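PDB 3QYH: Co-type Nitrile Hydratase beta subunit from Pseudomonas putida, which probably forms, with its alpha-subunit partner, the cobalt-dependent enzyme that hydrates nitriles to the corresponding amides. Local coordinates for residues A129-L140 / L211-A219. Numbering follows the deposited sequence. Where two conformers were deposited one is given.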
# COMPACT_ATOMS: atom_id res chain seq x y z
N ALA B 129 -20.87 -15.07 2.59
CA ALA B 129 -20.86 -13.85 3.38
C ALA B 129 -21.86 -13.98 4.53
O ALA B 129 -23.02 -14.31 4.31
CB ALA B 129 -21.21 -12.66 2.51
N ARG B 130 -21.40 -13.73 5.76
CA ARG B 130 -22.29 -13.73 6.92
C ARG B 130 -22.90 -12.35 7.15
O ARG B 130 -23.88 -12.23 7.86
CB ARG B 130 -21.54 -14.15 8.18
CG ARG B 130 -21.16 -15.60 8.23
CD ARG B 130 -20.57 -15.89 9.62
NE ARG B 130 -19.30 -15.20 9.82
CZ ARG B 130 -18.76 -14.91 11.00
NH1 ARG B 130 -19.40 -15.22 12.13
NH2 ARG B 130 -17.59 -14.30 11.05
N PHE B 131 -22.31 -11.31 6.56
CA PHE B 131 -22.75 -9.95 6.84
C PHE B 131 -23.22 -9.18 5.60
O PHE B 131 -22.78 -9.43 4.48
CB PHE B 131 -21.64 -9.19 7.58
CG PHE B 131 -21.06 -9.95 8.74
CD1 PHE B 131 -21.77 -10.10 9.92
CD2 PHE B 131 -19.82 -10.56 8.63
CE1 PHE B 131 -21.25 -10.83 10.97
CE2 PHE B 131 -19.29 -11.29 9.70
CZ PHE B 131 -20.02 -11.42 10.86
N ALA B 132 -24.10 -8.23 5.82
CA ALA B 132 -24.60 -7.39 4.74
C ALA B 132 -24.24 -5.97 5.08
O ALA B 132 -24.05 -5.64 6.25
CB ALA B 132 -26.11 -7.54 4.64
N VAL B 133 -24.17 -5.09 4.08
CA VAL B 133 -23.89 -3.72 4.43
C VAL B 133 -25.00 -3.17 5.33
O VAL B 133 -26.16 -3.53 5.16
CB VAL B 133 -23.52 -2.77 3.22
CG1 VAL B 133 -23.13 -3.55 1.98
CG2 VAL B 133 -24.52 -1.68 3.00
N GLY B 134 -24.62 -2.35 6.31
CA GLY B 134 -25.53 -1.92 7.35
C GLY B 134 -25.42 -2.73 8.65
O GLY B 134 -25.80 -2.25 9.72
N ASP B 135 -24.91 -3.95 8.57
CA ASP B 135 -24.79 -4.77 9.78
C ASP B 135 -23.78 -4.16 10.76
O ASP B 135 -22.74 -3.63 10.35
CB ASP B 135 -24.33 -6.18 9.42
CG ASP B 135 -25.47 -7.08 9.04
OD1 ASP B 135 -26.63 -6.67 9.23
OD2 ASP B 135 -25.21 -8.20 8.56
N LYS B 136 -24.09 -4.21 12.05
CA LYS B 136 -23.13 -3.81 13.07
C LYS B 136 -22.31 -5.04 13.39
O LYS B 136 -22.86 -6.11 13.60
CB LYS B 136 -23.82 -3.31 14.34
CG LYS B 136 -24.76 -2.13 14.13
CD LYS B 136 -24.03 -0.87 13.67
CE LYS B 136 -23.15 -0.29 14.75
NZ LYS B 136 -23.94 0.20 15.92
N VAL B 137 -20.99 -4.90 13.40
CA VAL B 137 -20.12 -6.02 13.69
C VAL B 137 -19.08 -5.64 14.73
O VAL B 137 -18.75 -4.47 14.89
CB VAL B 137 -19.38 -6.52 12.42
CG1 VAL B 137 -20.36 -7.16 11.41
CG2 VAL B 137 -18.61 -5.39 11.77
N ARG B 138 -18.58 -6.63 15.46
CA ARG B 138 -17.47 -6.41 16.37
C ARG B 138 -16.27 -7.21 15.89
O ARG B 138 -16.40 -8.36 15.48
CB ARG B 138 -17.83 -6.79 17.81
CG ARG B 138 -16.80 -6.33 18.85
CD ARG B 138 -17.12 -6.87 20.25
NE ARG B 138 -18.42 -6.43 20.74
CZ ARG B 138 -18.64 -5.30 21.39
NH1 ARG B 138 -17.63 -4.47 21.63
NH2 ARG B 138 -19.86 -4.98 21.79
N VAL B 139 -15.09 -6.60 15.93
CA VAL B 139 -13.86 -7.27 15.55
C VAL B 139 -13.44 -8.19 16.68
O VAL B 139 -13.37 -7.76 17.84
CB VAL B 139 -12.73 -6.27 15.27
CG1 VAL B 139 -11.43 -7.01 14.88
CG2 VAL B 139 -13.17 -5.29 14.17
N LEU B 140 -13.18 -9.45 16.36
CA LEU B 140 -12.80 -10.42 17.38
C LEU B 140 -11.47 -10.05 18.03
O LEU B 140 -10.55 -9.55 17.38
CB LEU B 140 -12.73 -11.83 16.79
CG LEU B 140 -14.05 -12.40 16.25
CD1 LEU B 140 -13.84 -13.77 15.63
CD2 LEU B 140 -15.09 -12.48 17.36
N LEU B 211 -11.62 -5.80 6.42
CA LEU B 211 -11.52 -6.91 7.36
C LEU B 211 -12.17 -8.15 6.79
O LEU B 211 -13.20 -8.06 6.12
CB LEU B 211 -12.18 -6.51 8.68
CG LEU B 211 -11.45 -5.40 9.42
CD1 LEU B 211 -12.31 -4.82 10.52
CD2 LEU B 211 -10.09 -5.88 10.00
N TRP B 212 -11.56 -9.30 7.04
CA TRP B 212 -12.06 -10.56 6.53
C TRP B 212 -13.23 -11.07 7.37
O TRP B 212 -13.33 -10.77 8.55
CB TRP B 212 -10.94 -11.60 6.49
CG TRP B 212 -10.03 -11.50 5.26
CD1 TRP B 212 -10.00 -12.35 4.19
CD2 TRP B 212 -9.04 -10.50 5.01
NE1 TRP B 212 -9.05 -11.93 3.28
CE2 TRP B 212 -8.44 -10.80 3.77
CE3 TRP B 212 -8.59 -9.37 5.71
CZ2 TRP B 212 -7.43 -10.02 3.22
CZ3 TRP B 212 -7.57 -8.61 5.15
CH2 TRP B 212 -7.00 -8.95 3.93
N ASP B 213 -14.11 -11.83 6.73
CA ASP B 213 -15.36 -12.28 7.35
C ASP B 213 -15.14 -12.92 8.72
O ASP B 213 -15.78 -12.54 9.70
CB ASP B 213 -16.08 -13.27 6.41
CG ASP B 213 -17.48 -13.60 6.88
OD1 ASP B 213 -17.60 -14.24 7.94
OD2 ASP B 213 -18.46 -13.24 6.19
N ASP B 214 -14.22 -13.88 8.81
CA ASP B 214 -14.03 -14.54 10.10
C ASP B 214 -13.19 -13.74 11.11
O ASP B 214 -12.84 -14.27 12.16
CB ASP B 214 -13.53 -15.99 9.96
CG ASP B 214 -12.11 -16.09 9.46
OD1 ASP B 214 -11.43 -15.05 9.29
OD2 ASP B 214 -11.66 -17.23 9.22
N TYR B 215 -12.89 -12.47 10.81
CA TYR B 215 -12.31 -11.56 11.79
C TYR B 215 -13.43 -10.98 12.64
O TYR B 215 -13.19 -10.30 13.64
CB TYR B 215 -11.62 -10.38 11.10
CG TYR B 215 -10.27 -10.62 10.46
CD1 TYR B 215 -9.71 -11.89 10.38
CD2 TYR B 215 -9.57 -9.55 9.89
CE1 TYR B 215 -8.44 -12.08 9.77
CE2 TYR B 215 -8.34 -9.72 9.28
CZ TYR B 215 -7.77 -10.98 9.22
OH TYR B 215 -6.54 -11.09 8.58
N LEU B 216 -14.68 -11.23 12.22
CA LEU B 216 -15.82 -10.50 12.77
C LEU B 216 -16.86 -11.39 13.44
O LEU B 216 -16.90 -12.60 13.19
CB LEU B 216 -16.51 -9.69 11.66
CG LEU B 216 -15.62 -8.79 10.80
CD1 LEU B 216 -16.41 -8.23 9.63
CD2 LEU B 216 -15.00 -7.66 11.63
N GLU B 217 -17.71 -10.77 14.27
CA GLU B 217 -18.91 -11.42 14.80
C GLU B 217 -19.99 -10.35 14.84
O GLU B 217 -19.67 -9.17 14.85
CB GLU B 217 -18.68 -11.93 16.22
CG GLU B 217 -18.58 -10.84 17.26
CD GLU B 217 -18.33 -11.38 18.68
OE1 GLU B 217 -18.42 -12.60 18.90
OE2 GLU B 217 -18.03 -10.55 19.56
N PRO B 218 -21.27 -10.77 14.85
CA PRO B 218 -22.38 -9.82 14.97
C PRO B 218 -22.23 -9.01 16.23
O PRO B 218 -21.82 -9.56 17.26
CB PRO B 218 -23.62 -10.73 15.07
CG PRO B 218 -23.21 -12.01 14.44
CD PRO B 218 -21.74 -12.17 14.72
N ALA B 219 -22.50 -7.71 16.17
CA ALA B 219 -22.31 -6.88 17.34
C ALA B 219 -23.37 -7.18 18.41
O ALA B 219 -24.49 -7.59 18.08
CB ALA B 219 -22.34 -5.41 16.98
OXT ALA B 219 -23.13 -7.04 19.62
O HOH W 1 -17.55 -14.95 14.33
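Arg-130 reaches over to Asp-213, in the 3-10 turn between strands 206-212 and 216-218, and ties it down by main chain and side chain alike. The backbone N of Arg-130 meets the syn lone pair of Asp-213 OD2, 3.0 Å away and almost straight. From CB, which lies over one face of the Phe-131 ring, CG and CD run past the carboxylate until the chain bends at chi3 (-67°). NE then donates to OD1 of Asp-213 at 2.7 Å, a salt bridge within the guanidinium plane. Beyond CZ, NH2 bonds Leu-216 O at 2.8 Å and Asp-213 O from above their carbonyl planes, while NH1 reaches Leu-216 O through a water. Arginine suits this place because its flat end can serve several acceptors at once. Phe-131 CZ lies over the centre of one guanidinium face, and CE2 touches Leu-216 CB (3.8 Å). With an alanine in place of Asp-213, the Arg-130 guanidinium is likely to lose its counter-charge and the Tyr-186 hydroxyl its OD2 partner. Further along, strands 136-139 and 216-218 pair antiparallel, Arg-138 N donating to Glu-217 O at 2.8 Å; Val-139 CG2 touches Leu-211 CD1 and Leu-216 CD2, where a branched apolar residue belongs. The C-terminal strand thus closes the edge of this SH3-like sheet, with polar bonds fixing its turn and hydrocarbon filling its inner side.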